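Local coordinates for acetylxylan esterase A (Aspergillus awamori, PDB 5X6S), which removes acetyl side groups from the backbone of acetylated xylan, acting as a secreted serine esterase of carbohydrate esterase family 1 with an alpha/beta-hydrolase fold, at residues Thr85-Gly90 with Ala130-Leu135; Gly74-Ser79 with Ala122-Val127; Thr15-Tyr20 with Ala96-Trp101. All coordinates share one frame; numbering follows the deposited sequence.

Contact 1: residues Thr85-Gly90 with Ala130-Leu135. With NA (sodium ion), chain G.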
loop_
_atom_site.group_PDB
_atom_site.type_symbol
_atom_site.label_atom_id
_atom_site.label_comp_id
_atom_site.label_asym_id
_atom_site.label_seq_id
_atom_site.Cartn_x
_atom_site.Cartn_y
_atom_site.Cartn_z
ATOM N N THR A 85 -1.312 4.647 17.887
ATOM C CA THR A 85 -2.267 5.273 16.975
ATOM C C THR A 85 -1.584 5.608 15.653
ATOM O O THR A 85 -0.474 6.136 15.646
ATOM C CB THR A 85 -2.928 6.511 17.623
ATOM O OG1 THR A 85 -1.918 7.375 18.092
ATOM C CG2 THR A 85 -3.728 6.132 18.866
ATOM N N HIS A 86 -2.261 5.311 14.549
ATOM C CA HIS A 86 -1.824 5.742 13.198
ATOM C C HIS A 86 -1.587 7.260 13.272
ATOM O O HIS A 86 -2.489 8.017 13.724
ATOM C CB HIS A 86 -2.941 5.443 12.169
ATOM C CG HIS A 86 -2.635 5.849 10.760
ATOM N ND1 HIS A 86 -1.732 5.170 9.957
ATOM C CD2 HIS A 86 -3.154 6.831 9.985
ATOM C CE1 HIS A 86 -1.707 5.718 8.760
ATOM N NE2 HIS A 86 -2.561 6.726 8.748
ATOM N N ASN A 87 -0.412 7.695 12.851
ATOM C CA ASN A 87 -0.035 9.099 12.866
ATOM C C ASN A 87 -0.009 9.719 14.289
ATOM O O ASN A 87 -0.053 10.931 14.453
ATOM C CB ASN A 87 -0.942 9.900 11.884
ATOM C CG ASN A 87 -0.717 9.527 10.433
ATOM O OD1 ASN A 87 0.297 8.948 10.089
ATOM N ND2 ASN A 87 -1.674 9.829 9.588
ATOM N N GLY A 88 0.124 8.890 15.314
ATOM C CA GLY A 88 0.240 9.348 16.676
ATOM C C GLY A 88 1.569 9.984 17.078
ATOM O O GLY A 88 1.685 10.514 18.165
ATOM N N GLY A 89 2.610 9.832 16.265
ATOM C CA GLY A 89 3.916 10.471 16.546
ATOM C C GLY A 89 4.856 9.672 17.418
ATOM O O GLY A 89 5.952 10.144 17.763
ATOM N N GLY A 90 4.446 8.461 17.811
ATOM C CA GLY A 90 5.285 7.618 18.661
ATOM C C GLY A 90 6.350 6.863 17.878
ATOM O O GLY A 90 6.499 7.102 16.655
ATOM N N ALA A 130 -0.787 -2.978 12.901
ATOM C CA ALA A 130 -2.039 -2.334 13.300
ATOM C C ALA A 130 -2.069 -0.833 13.045
ATOM O O ALA A 130 -3.133 -0.277 12.724
ATOM C CB ALA A 130 -2.277 -2.590 14.763
ATOM N N THR A 131 -0.937 -0.162 13.213
ATOM C CA THR A 131 -0.900 1.310 13.124
ATOM C C THR A 131 -0.594 1.795 11.695
ATOM O O THR A 131 -1.126 2.821 11.291
ATOM C CB THR A 131 0.121 1.940 14.095
ATOM O OG1 THR A 131 1.385 1.269 13.986
ATOM C CG2 THR A 131 -0.372 1.891 15.557
ATOM N N TYR A 132 0.285 1.082 10.965
ATOM C CA TYR A 132 0.640 1.378 9.550
ATOM C C TYR A 132 0.384 0.165 8.617
ATOM O O TYR A 132 1.250 -0.240 7.855
ATOM C CB TYR A 132 2.083 1.985 9.444
ATOM C CG TYR A 132 2.173 3.164 10.344
ATOM C CD1 TYR A 132 1.847 4.443 9.882
ATOM C CD2 TYR A 132 2.469 3.011 11.706
ATOM C CE1 TYR A 132 1.847 5.520 10.734
ATOM C CE2 TYR A 132 2.479 4.092 12.566
ATOM C CZ TYR A 132 2.139 5.346 12.065
ATOM O OH TYR A 132 2.102 6.411 12.926
ATOM N N PRO A 133 -0.845 -0.437 8.683
ATOM C CA PRO A 133 -1.122 -1.634 7.848
ATOM C C PRO A 133 -0.844 -1.430 6.356
ATOM O O PRO A 133 -0.411 -2.359 5.679
ATOM C CB PRO A 133 -2.621 -1.879 8.084
ATOM C CG PRO A 133 -3.163 -0.541 8.531
ATOM C CD PRO A 133 -2.059 0.004 9.396
ATOM N N GLU A 134 -1.039 -0.196 5.875
ATOM C CA GLU A 134 -0.830 0.201 4.473
ATOM C C GLU A 134 0.583 0.005 3.952
ATOM O O GLU A 134 0.764 -0.123 2.767
ATOM C CB GLU A 134 -1.251 1.670 4.242
ATOM C CG GLU A 134 -0.341 2.768 4.867
ATOM C CD GLU A 134 -0.564 3.050 6.350
ATOM O OE1 GLU A 134 -1.389 2.347 6.984
ATOM O OE2 GLU A 134 0.084 3.979 6.906
ATOM N N LEU A 135 1.586 -0.011 4.847
ATOM C CA LEU A 135 2.968 -0.123 4.411
ATOM C C LEU A 135 3.463 -1.571 4.141
ATOM O O LEU A 135 4.421 -1.767 3.386
ATOM C CB LEU A 135 3.895 0.550 5.436
ATOM C CG LEU A 135 3.744 2.051 5.580
ATOM C CD1 LEU A 135 4.691 2.553 6.677
ATOM C CD2 LEU A 135 3.959 2.804 4.269
HETATM NA NA NA G . 0.466 0.467 -0.098
HETATM O O HOH W 1 2.358 5.997 15.485
HETATM O O HOH W 2 -1.066 2.220 0.477
HETATM O O HOH W 3 1.895 -0.924 -0.206
#

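Contact 2: residues Gly74-Ser79 with Ala122-Val127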
loop_
_atom_site.group_PDB
_atom_site.type_symbol
_atom_site.label_atom_id
_atom_site.label_comp_id
_atom_site.label_asym_id
_atom_site.label_seq_id
_atom_site.Cartn_x
_atom_site.Cartn_y
_atom_site.Cartn_z
ATOM N N GLY A 74 16.580 -0.149 26.192
ATOM C CA GLY A 74 16.507 -0.603 24.808
ATOM C C GLY A 74 15.209 -1.271 24.363
ATOM O O GLY A 74 15.149 -1.800 23.247
ATOM N N CYS A 75 14.168 -1.243 25.189
ATOM C CA CYS A 75 12.888 -1.799 24.762
ATOM C C CYS A 75 12.177 -0.784 23.855
ATOM O O CYS A 75 12.509 0.413 23.872
ATOM C CB CYS A 75 11.965 -2.107 25.925
ATOM S SG CYS A 75 12.603 -3.278 27.160
ATOM N N TRP A 76 11.161 -1.256 23.134
ATOM C CA TRP A 76 10.289 -0.391 22.334
ATOM C C TRP A 76 9.086 0.175 23.071
ATOM O O TRP A 76 8.491 -0.493 23.879
ATOM C CB TRP A 76 9.836 -1.148 21.078
ATOM C CG TRP A 76 11.002 -1.368 20.139
ATOM C CD1 TRP A 76 11.781 -2.498 20.015
ATOM C CD2 TRP A 76 11.595 -0.369 19.280
ATOM N NE1 TRP A 76 12.810 -2.254 19.096
ATOM C CE2 TRP A 76 12.718 -0.969 18.641
ATOM C CE3 TRP A 76 11.285 0.976 19.004
ATOM C CZ2 TRP A 76 13.493 -0.287 17.707
ATOM C CZ3 TRP A 76 12.050 1.660 18.063
ATOM C CH2 TRP A 76 13.162 1.018 17.440
ATOM N N ASP A 77 8.716 1.428 22.774
ATOM C CA ASP A 77 7.412 1.953 23.199
ATOM C C ASP A 77 6.296 1.261 22.408
ATOM O O ASP A 77 6.087 1.528 21.205
ATOM C CB ASP A 77 7.321 3.482 23.045
ATOM C CG ASP A 77 5.986 4.039 23.505
ATOM O OD1 ASP A 77 5.256 3.314 24.254
ATOM O OD2 ASP A 77 5.651 5.186 23.081
ATOM N N VAL A 78 5.631 0.338 23.083
ATOM C CA VAL A 78 4.435 -0.344 22.562
ATOM C C VAL A 78 3.215 -0.130 23.531
ATOM O O VAL A 78 2.228 -0.912 23.534
ATOM C CB VAL A 78 4.706 -1.826 22.236
ATOM C CG1 VAL A 78 5.620 -1.934 21.005
ATOM C CG2 VAL A 78 5.306 -2.561 23.455
ATOM N N SER A 79 3.291 0.974 24.299
ATOM C CA SER A 79 2.332 1.274 25.367
ATOM C C SER A 79 1.601 2.611 25.291
ATOM O O SER A 79 0.470 2.710 25.737
ATOM C CB SER A 79 3.029 1.149 26.719
ATOM O OG SER A 79 4.086 2.066 26.893
ATOM N N ALA A 122 9.171 -7.939 18.431
ATOM C CA ALA A 122 7.976 -8.658 17.953
ATOM C C ALA A 122 6.692 -7.972 18.430
ATOM O O ALA A 122 5.690 -7.954 17.684
ATOM C CB ALA A 122 8.003 -10.102 18.367
ATOM N N MET A 123 6.708 -7.449 19.650
ATOM C CA MET A 123 5.582 -6.618 20.121
ATOM C C MET A 123 5.368 -5.424 19.153
ATOM O O MET A 123 4.247 -5.122 18.733
ATOM C CB MET A 123 5.830 -6.082 21.488
ATOM C CG MET A 123 6.099 -7.132 22.570
ATOM S SD MET A 123 6.221 -6.293 24.131
ATOM C CE MET A 123 7.298 -7.369 25.060
ATOM N N MET A 124 6.464 -4.765 18.812
ATOM C CA MET A 124 6.421 -3.620 17.889
ATOM C C MET A 124 6.002 -4.078 16.492
ATOM O O MET A 124 5.286 -3.350 15.777
ATOM C CB MET A 124 7.765 -2.892 17.887
ATOM C CG MET A 124 7.821 -1.719 16.880
ATOM S SD MET A 124 6.520 -0.497 17.084
ATOM C CE MET A 124 7.268 0.540 18.315
ATOM N N THR A 125 6.358 -5.302 16.105
ATOM C CA THR A 125 5.899 -5.793 14.820
ATOM C C THR A 125 4.368 -5.814 14.743
ATOM O O THR A 125 3.779 -5.387 13.740
ATOM C CB THR A 125 6.544 -7.182 14.487
ATOM O OG1 THR A 125 7.953 -6.990 14.358
ATOM C CG2 THR A 125 6.044 -7.751 13.193
ATOM N N ASN A 126 3.719 -6.312 15.790
ATOM C CA ASN A 126 2.273 -6.336 15.840
ATOM C C ASN A 126 1.736 -4.939 15.820
ATOM O O ASN A 126 0.791 -4.682 15.154
ATOM C CB ASN A 126 1.725 -7.081 17.030
ATOM C CG ASN A 126 1.790 -8.585 16.850
ATOM O OD1 ASN A 126 1.444 -9.133 15.834
ATOM N ND2 ASN A 126 2.303 -9.212 17.832
ATOM N N VAL A 127 2.365 -4.052 16.542
ATOM C CA VAL A 127 1.939 -2.628 16.594
ATOM C C VAL A 127 2.030 -1.985 15.201
ATOM O O VAL A 127 1.091 -1.269 14.744
ATOM C CB VAL A 127 2.695 -1.830 17.667
ATOM C CG1 VAL A 127 2.414 -0.319 17.551
ATOM C CG2 VAL A 127 2.298 -2.288 19.073
#

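Contact 3: residues Thr15-Tyr20 with Ala96-Trp101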
loop_
_atom_site.group_PDB
_atom_site.type_symbol
_atom_site.label_atom_id
_atom_site.label_comp_id
_atom_site.label_asym_id
_atom_site.label_seq_id
_atom_site.Cartn_x
_atom_site.Cartn_y
_atom_site.Cartn_z
ATOM N N THR A 15 10.312 11.227 18.786
ATOM C CA THR A 15 10.832 10.370 19.830
ATOM C C THR A 15 12.253 9.927 19.564
ATOM O O THR A 15 12.823 9.138 20.314
ATOM C CB THR A 15 9.917 9.144 20.109
ATOM O OG1 THR A 15 9.913 8.238 18.996
ATOM C CG2 THR A 15 8.494 9.587 20.510
ATOM N N ASN A 16 12.877 10.455 18.519
ATOM C CA ASN A 16 14.295 10.250 18.301
ATOM C C ASN A 16 14.774 8.800 18.146
ATOM O O ASN A 16 15.874 8.408 18.585
ATOM C CB ASN A 16 15.101 10.988 19.369
ATOM C CG ASN A 16 16.456 11.390 18.865
ATOM O OD1 ASN A 16 16.628 11.780 17.675
ATOM N ND2 ASN A 16 17.442 11.352 19.762
ATOM N N VAL A 17 13.945 8.000 17.470
ATOM C CA VAL A 17 14.332 6.641 17.119
ATOM C C VAL A 17 15.536 6.684 16.149
ATOM O O VAL A 17 15.549 7.533 15.243
ATOM C CB VAL A 17 13.127 5.891 16.480
ATOM C CG1 VAL A 17 13.431 4.437 16.242
ATOM C CG2 VAL A 17 11.892 6.062 17.340
ATOM N N GLY A 18 16.510 5.776 16.296
ATOM C CA GLY A 18 17.610 5.677 15.302
ATOM C C GLY A 18 17.223 4.867 14.068
ATOM O O GLY A 18 16.401 3.958 14.165
ATOM N N MET A 19 17.808 5.178 12.920
ATOM C CA MET A 19 17.568 4.432 11.717
ATOM C C MET A 19 18.891 3.958 11.134
ATOM O O MET A 19 19.771 4.787 10.882
ATOM C CB MET A 19 16.848 5.277 10.675
ATOM C CG MET A 19 16.681 4.582 9.365
ATOM S SD MET A 19 15.830 5.567 8.151
ATOM C CE MET A 19 15.977 4.547 6.689
ATOM N N TYR A 20 19.038 2.661 10.964
ATOM C CA TYR A 20 20.199 2.085 10.283
ATOM C C TYR A 20 19.717 1.215 9.166
ATOM O O TYR A 20 18.753 0.458 9.330
ATOM C CB TYR A 20 21.090 1.278 11.219
ATOM C CG TYR A 20 21.626 2.088 12.396
ATOM C CD1 TYR A 20 20.837 2.352 13.490
ATOM C CD2 TYR A 20 22.896 2.611 12.378
ATOM C CE1 TYR A 20 21.314 3.058 14.595
ATOM C CE2 TYR A 20 23.397 3.332 13.465
ATOM C CZ TYR A 20 22.592 3.555 14.566
ATOM O OH TYR A 20 23.034 4.309 15.610
ATOM N N ALA A 96 7.604 3.950 10.500
ATOM C CA ALA A 96 6.855 4.172 9.265
ATOM C C ALA A 96 7.608 5.119 8.319
ATOM O O ALA A 96 7.738 4.836 7.109
ATOM C CB ALA A 96 5.504 4.726 9.571
ATOM N N ASN A 97 8.102 6.231 8.856
ATOM C CA ASN A 97 8.851 7.207 8.095
ATOM C C ASN A 97 10.182 6.694 7.545
ATOM O O ASN A 97 10.640 7.094 6.445
ATOM C CB ASN A 97 8.983 8.502 8.908
ATOM C CG ASN A 97 7.662 9.193 9.136
ATOM O OD1 ASN A 97 6.699 8.956 8.407
ATOM N ND2 ASN A 97 7.580 10.022 10.178
ATOM N N MET A 98 10.831 5.788 8.267
ATOM C CA MET A 98 12.033 5.128 7.766
ATOM C C MET A 98 11.706 4.340 6.496
ATOM O O MET A 98 12.491 4.324 5.518
ATOM C CB MET A 98 12.565 4.144 8.795
ATOM C CG MET A 98 13.046 4.762 10.053
ATOM S SD MET A 98 13.575 3.562 11.284
ATOM C CE MET A 98 13.425 4.483 12.785
ATOM N N VAL A 99 10.569 3.655 6.521
ATOM C CA VAL A 99 10.092 2.927 5.373
ATOM C C VAL A 99 9.915 3.822 4.160
ATOM O O VAL A 99 10.450 3.544 3.072
ATOM C CB VAL A 99 8.829 2.085 5.710
ATOM C CG1 VAL A 99 8.123 1.597 4.433
ATOM C CG2 VAL A 99 9.219 0.939 6.579
ATOM N N THR A 100 9.139 4.897 4.322
ATOM C CA THR A 100 8.789 5.703 3.177
ATOM C C THR A 100 10.008 6.419 2.617
ATOM O O THR A 100 10.114 6.571 1.392
ATOM C CB THR A 100 7.656 6.688 3.498
ATOM O OG1 THR A 100 8.119 7.621 4.485
ATOM C CG2 THR A 100 6.366 5.918 3.965
ATOM N N TRP A 101 10.935 6.813 3.494
ATOM C CA TRP A 101 12.199 7.456 3.087
ATOM C C TRP A 101 12.997 6.488 2.207
ATOM O O TRP A 101 13.515 6.886 1.159
ATOM C CB TRP A 101 13.054 7.853 4.288
ATOM C CG TRP A 101 14.326 8.569 3.938
ATOM C CD1 TRP A 101 14.501 9.926 3.716
ATOM C CD2 TRP A 101 15.580 7.963 3.676
ATOM N NE1 TRP A 101 15.794 10.183 3.382
ATOM C CE2 TRP A 101 16.490 9.003 3.356
ATOM C CE3 TRP A 101 16.036 6.644 3.697
ATOM C CZ2 TRP A 101 17.824 8.751 3.058
ATOM C CZ3 TRP A 101 17.347 6.402 3.427
ATOM C CH2 TRP A 101 18.230 7.452 3.082
#

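Contact 1: residues Thr85-Gly90 with Ala130-Leu135
The hydroxyl of Tyr132 is gripped twice: the backbone N of Asn87 donates to OH over 2.8 Å, and a water lying at the ring edge, in its plane, sits 2.6 Å from OH. That water also donates to Thr85 O, the carbonyl that closes the type II turn from Thr85 to Gly88 by accepting from Gly88 N, so the phenol is tied to the turn at two points. The other direct hydrogen bond across comes from His86. With CG anti to the backbone N (chi1 179°), the imidazole reaches across so that ND1 donates to Thr131 O, 2.8 Å away, nearly along the C=O axis and close to the ring plane. Thr131 ends helix 120-131, where carbonyls lack their i+4 donor; the imidazole supplies one. Glu134, bent at chi2, brings its carboxylate tip to tip with the imidazole, OE2 lying 3.1 Å from His86 CE1 with the two planes 79° apart. The other nitrogen, His86 NE2, bonds to Asp109 of the second subunit, as does Asn87 ND2, and Glu134 O binds a sodium ion shared with Glu134 of that subunit. Two carboxylates beside a ring bonded through both nitrogens would probably stabilise a positively charged imidazolium.

Contact 2: residues Gly74-Ser79 with Ala122-Val127
Val78 is the centre of this buried meeting, largely apolar and without a hydrogen bond across it, and its two methyls divide the helix surface between them. CG1, anti to the carbonyl carbon, presses on the backbone of Met124, 3.6 Å from its CA, and also meets Val127 CG2 one turn along. CG2 lies against Met123 SD at 3.9 Å, the extended Met123 chain crossing the valine at about a right angle. Met124 folds back at chi2 (55°) and chi3 (86°), so its methyl CE comes to 3.3 Å from Asp77 O and near Trp76 CE3; a flexible, unbranched side chain suits such a bent path. Helix 120-131 follows what is probably the nucleophile elbow of the alpha/beta-hydrolase fold, which carries Ser119, the active-site serine by similarity, and Trp76 packs against residues of that elbow. Farther out, polar bonds hold the loop in position. Asp77 points away from the helix and forms an Asx turn, Ser79 N donating to OD1 over 3.1 Å from above the carboxylate plane, while OD2 bonds to Ser80 OG. Trp76 N is bonded to Ser120 OG at the start of the helix, and next to it the disulfide from Cys75 to Cys40 adds a covalent tie.

Contact 3: residues Thr15-Tyr20 with Ala96-Trp101
Two methionines fit together here like interlocking fingers, each extended beyond CG. Met19 leaves the strand with CG anti to the backbone N (chi1 175°) and runs toward helix 91-106; Met98 comes the other way with CG anti to its carbonyl carbon (chi1 -65°). They pass tip to base: Met19 SD lies 3.5 Å from Met98 CG, while Met98 SD settles 3.7 Å from Met19 CB. Beyond its sulfur, each methyl fills a different hollow. Met98 CE pushes between Val17 and the strand backbone, 3.5 Å from Val17 CG1, a tight carbon contact, and 3.3 Å from Gly18 O. Met19 CE reaches the indole of Trp101 one helical turn on, 3.7 Å from CE3, and Met19 SD stands 5.3 Å from the Trp101 six-membered ring centroid, an oblique Met-aromatic contact. Slender, unbranched methionines can lie side by side yet send their methyls apart. Ile65 and Pro67 of strand 63-68 also touch Met98, and Val7 of strand 3-7 touches both Met19 and Trp101. The axes of strand 18-20 and helix 96-101 approach to 9.8 Å at 35°, the layered packing of a helix on the central sheet that characterises the alpha/beta-hydrolase fold.

Contact 2 lies deepest, near the probable nucleophile elbow, whereas contact 1 is only partly buried and contact 3, though buried itself, sits toward the edge of the sheet. Contacts 1 and 2 pin successive parts of the loop between strand 63-68 and helix 91-106 to helix 120-131, at its end and its middle respectively; contact 3 instead sets helix 91-106 on strand 18-23. Their chemistry follows place: hydrogen bonds, charge and a metal where contact 1 meets the second subunit of the crystal assembly, apolar packing across both others. Contact 3 joins its neighbours through Ala96, packed on Tyr132 and Leu135, and through Val17 against Trp76. The second subunit touches contacts 1 and 3 but not contact 2.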